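Local coordinates for polymeric Immunoglobulin Receptor (Oncorhynchus mykiss, PDB 5F1S), which probably binds polymeric immunoglobulins and carries them across mucosal epithelia, its ectodomain corresponding to secretory component, at residues A9-E12 / G13-V16; G96-S99 / A100-T103; L134-Q137 / G138-Q141. One frame throughout, in Å; residues are numbered along the deposited sequence.

How the interactions relate
Interactions 1 and 3 meet where the two V-set domains join, their centres about 11 Å apart. The turn of residues 9-16 in the first domain reaches the 134-141 segment of the second through two probable hydrogen bonds, Arg14 NH1 to Tyr135 O (2.9 Å) and Glu12 O to Gln137 N (3.0 Å). Interaction 2, in the loop between strands 86-92 and 103-111, lies at the far end of the first domain, its nearest atoms about 17 Å from interaction 1 and about 28 Å from interaction 3. The three thus mark both ends of the first domain: a surface loop at one, the interdomain junction at the other.

Interaction 1: A9-E12 / G13-V16; sequences AVLE and GRSV
Leu11 and Arg14 are the first and last residues of a type II beta turn that links edge strand 8-11 of the first V-set domain to strand 16-22. Arg14 N closes the turn on Leu11 O at 3.1 Å, with a nearly straight N-H...O angle of 165°. Gly13 takes the third position with phi 103°, a conformation in which a CB would collide with Glu12 O, which accounts for the glycine. Beside the turn, Val10 CG2, placed anti to the backbone N, presses on Arg14 CB at 3.5 Å and more loosely on Val16 CG1 at 4.2 Å; Leu80 also packs on Val10. The Arg14 chain bends at CG (chi2 -65°) and then runs alongside Leu11 in the same direction. Arg14 CG passes 3.4 Å from Leu11 O, and Leu11 CD1 lies over one face of the guanidinium, 3.9 Å from Arg14 NH1. A water bridges the two halves, accepting from Arg14 NH1 at 3.0 Å and donating to Glu12 O at 2.8 Å. Arg14 NH2 goes on to Lys177 O and NH1 to Tyr135 O, both in the second domain, whereas the extended Glu12 side chain leads off to Gln112 NE2 and Lys82 N. One face of the guanidinium is thus covered by a methyl, while its N-H groups are taken by two backbone carbonyls of the second domain and by a water. The turn sets where the Arg14 side chain starts, and the bonds across the junction probably hold its charged end against backbone oxygens.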
loop_
_atom_site.group_PDB
_atom_site.type_symbol
_atom_site.label_atom_id
_atom_site.label_comp_id
_atom_site.label_asym_id
_atom_site.label_seq_id
_atom_site.Cartn_x
_atom_site.Cartn_y
_atom_site.Cartn_z
ATOM N N ALA A 9 -0.665 -4.888 4.741
ATOM C CA ALA A 9 -1.960 -4.479 4.232
ATOM C C ALA A 9 -1.731 -3.658 2.973
ATOM O O ALA A 9 -0.886 -2.767 2.946
ATOM C CB ALA A 9 -2.747 -3.674 5.278
ATOM N N VAL A 10 -2.435 -3.988 1.916
ATOM C CA VAL A 10 -2.204 -3.335 0.649
ATOM C C VAL A 10 -3.551 -3.076 -0.008
ATOM O O VAL A 10 -4.432 -3.940 0.029
ATOM C CB VAL A 10 -1.308 -4.220 -0.234
ATOM C CG1 VAL A 10 -1.968 -5.562 -0.478
ATOM C CG2 VAL A 10 -1.034 -3.556 -1.540
ATOM N N LEU A 11 -3.684 -1.932 -0.660
ATOM C CA LEU A 11 -4.923 -1.639 -1.394
ATOM C C LEU A 11 -5.068 -2.502 -2.650
ATOM O O LEU A 11 -4.108 -2.727 -3.396
ATOM C CB LEU A 11 -4.943 -0.176 -1.814
ATOM C CG LEU A 11 -5.015 0.862 -0.709
ATOM C CD1 LEU A 11 -4.746 2.253 -1.224
ATOM C CD2 LEU A 11 -6.343 0.811 -0.078
ATOM N N GLU A 12 -6.295 -2.957 -2.908
ATOM C CA GLU A 12 -6.563 -3.809 -4.062
ATOM C C GLU A 12 -6.084 -3.149 -5.342
ATOM O O GLU A 12 -6.309 -1.963 -5.577
ATOM C CB GLU A 12 -8.062 -4.102 -4.162
ATOM C CG GLU A 12 -8.402 -5.216 -5.106
ATOM C CD GLU A 12 -9.898 -5.566 -5.119
ATOM O OE1 GLU A 12 -10.712 -4.614 -5.073
ATOM O OE2 GLU A 12 -10.245 -6.769 -5.193
ATOM N N GLY A 13 -5.367 -3.923 -6.151
ATOM C CA GLY A 13 -4.781 -3.420 -7.368
ATOM C C GLY A 13 -3.294 -3.142 -7.301
ATOM O O GLY A 13 -2.656 -3.082 -8.347
ATOM N N ARG A 14 -2.739 -2.923 -6.116
ATOM C CA ARG A 14 -1.333 -2.651 -5.945
ATOM C C ARG A 14 -0.524 -3.949 -5.915
ATOM O O ARG A 14 -1.045 -5.065 -5.883
ATOM C CB ARG A 14 -1.080 -1.889 -4.636
ATOM C CG ARG A 14 -1.737 -0.473 -4.429
ATOM C CD ARG A 14 -1.245 0.521 -5.365
ATOM N NE ARG A 14 -1.290 1.925 -4.856
ATOM C CZ ARG A 14 -2.409 2.648 -4.720
ATOM N NH1 ARG A 14 -3.606 2.138 -4.959
ATOM N NH2 ARG A 14 -2.341 3.901 -4.340
ATOM N N SER A 15 0.784 -3.771 -5.957
ATOM C CA SER A 15 1.741 -4.872 -5.982
ATOM C C SER A 15 2.469 -4.910 -4.656
ATOM O O SER A 15 2.555 -3.892 -3.969
ATOM C CB SER A 15 2.755 -4.659 -7.108
ATOM O OG SER A 15 2.079 -4.712 -8.341
ATOM N N VAL A 16 3.032 -6.076 -4.306
ATOM C CA VAL A 16 3.952 -6.172 -3.183
ATOM C C VAL A 16 5.253 -6.820 -3.634
ATOM O O VAL A 16 5.279 -7.642 -4.547
ATOM C CB VAL A 16 3.379 -6.952 -1.980
ATOM C CG1 VAL A 16 2.167 -6.212 -1.380
ATOM C CG2 VAL A 16 3.016 -8.370 -2.355
HETATM O O HOH W 1 -4.694 -0.056 -6.775
#

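Interaction 2: G96-S99 / A100-T103; sequences GVWS and ADVT
Trp98 and Ala100 pack closely: Ala100 CB sits squarely over the six-membered ring of Trp98, 3.5 Å from its centroid and 1° off the normal, a CH-pi contact. Trp98 CG lies anti to the backbone N (chi1 -169°), which brings the indole against Ala100. The backbone turns between these residues, Asp101 N bonding to Trp98 O at 2.8 Å and Val102 N to Ser99 O at 3.1 Å. Thr103 OG1 donates to the same Ser99 O at 2.9 Å, arriving from the face of the carbonyl plane opposite to Val102 N. On the inner flank, Val97 CG1 meets Val102 CG1 at 3.8 Å, and Tyr26 packs against both valines. The outer side is looser. There the Asp101 carboxylate stands perpendicular to the indole, and OD2 receives a bond from a water (2.7 Å) that in turn accepts from Trp98 N at 2.8 Å. Trp98 is largely exposed and touches a crystal neighbour, so its ring position may owe something to the lattice. This is the CDR3-like loop between strands 86-92 and 103-111. With two donors on Ser99 O, the backbone turn is fixed from within, while the indole rests on one methyl and the water ties the Asp101 carboxylate to the backbone N of Trp98.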
loop_
_atom_site.group_PDB
_atom_site.type_symbol
_atom_site.label_atom_id
_atom_site.label_comp_id
_atom_site.label_asym_id
_atom_site.label_seq_id
_atom_site.Cartn_x
_atom_site.Cartn_y
_atom_site.Cartn_z
ATOM N N GLY A 96 15.455 -33.150 5.125
ATOM C CA GLY A 96 16.187 -33.494 6.338
ATOM C C GLY A 96 16.541 -32.335 7.237
ATOM O O GLY A 96 17.498 -32.424 7.995
ATOM N N VAL A 97 15.760 -31.247 7.198
ATOM C CA VAL A 97 15.975 -30.070 8.027
ATOM C C VAL A 97 14.632 -29.745 8.673
ATOM O O VAL A 97 13.575 -29.973 8.074
ATOM C CB VAL A 97 16.499 -28.875 7.182
ATOM C CG1 VAL A 97 16.590 -27.597 7.987
ATOM C CG2 VAL A 97 17.870 -29.211 6.607
ATOM N N TRP A 98 14.673 -29.204 9.885
ATOM C CA TRP A 98 13.447 -28.818 10.561
ATOM C C TRP A 98 12.674 -27.796 9.724
ATOM O O TRP A 98 13.243 -26.777 9.337
ATOM C CB TRP A 98 13.814 -28.205 11.884
ATOM C CG TRP A 98 12.654 -28.018 12.754
ATOM C CD1 TRP A 98 11.513 -28.749 12.755
ATOM C CD2 TRP A 98 12.514 -27.038 13.771
ATOM N NE1 TRP A 98 10.660 -28.286 13.729
ATOM C CE2 TRP A 98 11.250 -27.227 14.361
ATOM C CE3 TRP A 98 13.334 -26.014 14.243
ATOM C CZ2 TRP A 98 10.779 -26.427 15.387
ATOM C CZ3 TRP A 98 12.861 -25.211 15.283
ATOM C CH2 TRP A 98 11.602 -25.428 15.839
ATOM N N SER A 99 11.391 -28.065 9.448
ATOM C CA SER A 99 10.628 -27.160 8.582
ATOM C C SER A 99 10.664 -25.712 9.088
ATOM O O SER A 99 10.714 -24.765 8.286
ATOM C CB SER A 99 9.176 -27.640 8.452
ATOM O OG SER A 99 8.582 -27.554 9.708
ATOM N N ALA A 100 10.716 -25.506 10.409
ATOM C CA ALA A 100 10.782 -24.141 10.916
ATOM C C ALA A 100 12.074 -23.433 10.536
ATOM O O ALA A 100 12.100 -22.203 10.532
ATOM C CB ALA A 100 10.646 -24.101 12.446
ATOM N N ASP A 101 13.148 -24.166 10.243
ATOM C CA ASP A 101 14.400 -23.531 9.869
ATOM C C ASP A 101 14.397 -23.032 8.422
ATOM O O ASP A 101 15.304 -22.283 8.066
ATOM C CB ASP A 101 15.589 -24.505 10.010
ATOM C CG ASP A 101 15.970 -24.794 11.477
ATOM O OD1 ASP A 101 15.748 -23.928 12.348
ATOM O OD2 ASP A 101 16.539 -25.888 11.726
ATOM N N VAL A 102 13.475 -23.486 7.574
ATOM C CA VAL A 102 13.579 -23.209 6.135
ATOM C C VAL A 102 12.278 -22.632 5.594
ATOM O O VAL A 102 12.033 -22.656 4.379
ATOM C CB VAL A 102 13.975 -24.478 5.348
ATOM C CG1 VAL A 102 15.423 -24.787 5.647
ATOM C CG2 VAL A 102 13.104 -25.658 5.677
ATOM N N THR A 103 11.439 -22.096 6.482
ATOM C CA THR A 103 10.191 -21.464 6.025
ATOM C C THR A 103 9.903 -20.247 6.921
ATOM O O THR A 103 10.440 -20.103 8.026
ATOM C CB THR A 103 8.964 -22.418 6.078
ATOM O OG1 THR A 103 8.715 -22.786 7.451
ATOM C CG2 THR A 103 9.117 -23.700 5.194
HETATM O O HOH W 2 17.060 -28.449 11.223
#

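Interaction 3: L134-Q137 / G138-Q141; sequences LYSQ and GYRQ
The Arg140 side chain runs along Gln137, and its course from CB outward accounts for much of the contact. CB passes near Gln137 O; Arg140 CG comes closer to that oxygen, at 3.4 Å, and also lies in the plane of the Tyr135 ring at its edge, 3.9 Å from CE1. CD still skirts Gln137 O. With the chain extended from CG to NE (chi3 179°), NE reaches Thr176 O, and the guanidinium lays one face on Gln137 CB, which is 3.7 Å from Arg140 CZ. At the tip, Arg140 NH1 has a weak bond to a water at 3.3 Å. The backbone here forms a short 3-10 turn: Tyr139 N donates to Ser136 O at 3.0 Å, and a weaker bond joins Arg140 N to Gln137 O at 3.3 Å. The Tyr135 and Tyr139 side chains run antiparallel past one another, with Tyr135 CD1 against Tyr139 CB at 3.8 Å. Ser136 OG, bonded to Gly113 N, lies at the edge of the Tyr139 ring, 3.5 Å from CD2. Beyond the contact, Tyr135 OH binds Asp173 OD1, and Gln137 NE2 bonds to Gln81 of the first domain. A strand end rolling into a 3-10 turn here begins the CDR1-like loop, between strands 129-135 and 144-148, of the second immunoglobulin V-set domain.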
loop_
_atom_site.group_PDB
_atom_site.type_symbol
_atom_site.label_atom_id
_atom_site.label_comp_id
_atom_site.label_asym_id
_atom_site.label_seq_id
_atom_site.Cartn_x
_atom_site.Cartn_y
_atom_site.Cartn_z
ATOM N N LEU A 134 -4.666 7.776 -1.376
ATOM C CA LEU A 134 -4.547 6.570 -2.175
ATOM C C LEU A 134 -5.869 5.827 -2.211
ATOM O O LEU A 134 -6.648 5.877 -1.261
ATOM C CB LEU A 134 -3.491 5.648 -1.590
ATOM C CG LEU A 134 -2.169 6.339 -1.252
ATOM C CD1 LEU A 134 -1.265 5.293 -0.584
ATOM C CD2 LEU A 134 -1.506 6.846 -2.503
ATOM N N TYR A 135 -6.136 5.128 -3.317
ATOM C CA TYR A 135 -7.375 4.373 -3.364
ATOM C C TYR A 135 -7.225 3.085 -4.154
ATOM O O TYR A 135 -6.340 2.956 -4.993
ATOM C CB TYR A 135 -8.512 5.216 -3.947
ATOM C CG TYR A 135 -8.275 5.712 -5.321
ATOM C CD1 TYR A 135 -8.510 4.896 -6.427
ATOM C CD2 TYR A 135 -7.825 6.976 -5.535
ATOM C CE1 TYR A 135 -8.312 5.366 -7.703
ATOM C CE2 TYR A 135 -7.607 7.460 -6.823
ATOM C CZ TYR A 135 -7.876 6.641 -7.895
ATOM O OH TYR A 135 -7.670 7.120 -9.164
ATOM N N SER A 136 -8.065 2.111 -3.814
ATOM C CA SER A 136 -8.030 0.790 -4.419
ATOM C C SER A 136 -8.769 0.793 -5.758
ATOM O O SER A 136 -9.498 1.742 -6.109
ATOM C CB SER A 136 -8.633 -0.253 -3.501
ATOM O OG SER A 136 -10.012 -0.017 -3.270
ATOM N N GLN A 137 -8.604 -0.317 -6.482
ATOM C CA GLN A 137 -8.913 -0.321 -7.920
ATOM C C GLN A 137 -10.369 -0.023 -8.196
ATOM O O GLN A 137 -10.698 0.530 -9.253
ATOM C CB GLN A 137 -8.570 -1.669 -8.579
ATOM C CG GLN A 137 -9.394 -2.783 -8.042
ATOM C CD GLN A 137 -8.929 -4.168 -8.477
ATOM O OE1 GLN A 137 -7.759 -4.364 -8.810
ATOM N NE2 GLN A 137 -9.844 -5.142 -8.430
ATOM N N GLY A 138 -11.249 -0.373 -7.277
ATOM C CA GLY A 138 -12.657 -0.185 -7.523
ATOM C C GLY A 138 -13.113 1.249 -7.492
ATOM O O GLY A 138 -14.290 1.496 -7.789
ATOM N N TYR A 139 -12.250 2.191 -7.092
ATOM C CA TYR A 139 -12.623 3.598 -7.025
ATOM C C TYR A 139 -12.078 4.421 -8.182
ATOM O O TYR A 139 -12.193 5.653 -8.175
ATOM C CB TYR A 139 -12.174 4.180 -5.670
ATOM C CG TYR A 139 -12.969 3.531 -4.543
ATOM C CD1 TYR A 139 -14.262 3.919 -4.288
ATOM C CD2 TYR A 139 -12.450 2.495 -3.780
ATOM C CE1 TYR A 139 -15.018 3.329 -3.305
ATOM C CE2 TYR A 139 -13.194 1.886 -2.798
ATOM C CZ TYR A 139 -14.485 2.321 -2.555
ATOM O OH TYR A 139 -15.262 1.738 -1.590
ATOM N N ARG A 140 -11.496 3.774 -9.188
ATOM C CA ARG A 140 -10.866 4.533 -10.267
ATOM C C ARG A 140 -11.841 5.502 -10.937
ATOM O O ARG A 140 -11.466 6.635 -11.275
ATOM C CB ARG A 140 -10.262 3.569 -11.289
ATOM C CG ARG A 140 -8.936 3.004 -10.806
ATOM C CD ARG A 140 -8.444 1.838 -11.604
ATOM N NE ARG A 140 -7.165 1.385 -11.071
ATOM C CZ ARG A 140 -6.671 0.165 -11.229
ATOM N NH1 ARG A 140 -7.363 -0.756 -11.910
ATOM N NH2 ARG A 140 -5.497 -0.132 -10.680
ATOM N N GLN A 141 -13.074 5.076 -11.155
ATOM C CA GLN A 141 -14.046 5.888 -11.885
ATOM C C GLN A 141 -14.933 6.737 -10.990
ATOM O O GLN A 141 -15.817 7.418 -11.511
ATOM C CB GLN A 141 -14.959 4.992 -12.723
ATOM C CG GLN A 141 -14.246 3.967 -13.579
ATOM C CD GLN A 141 -13.334 4.621 -14.587
ATOM O OE1 GLN A 141 -13.483 5.805 -14.887
ATOM N NE2 GLN A 141 -12.366 3.861 -15.106
HETATM O O HOH W 3 -11.309 -1.888 -4.753
HETATM O O HOH W 4 -6.206 -3.647 -10.807
#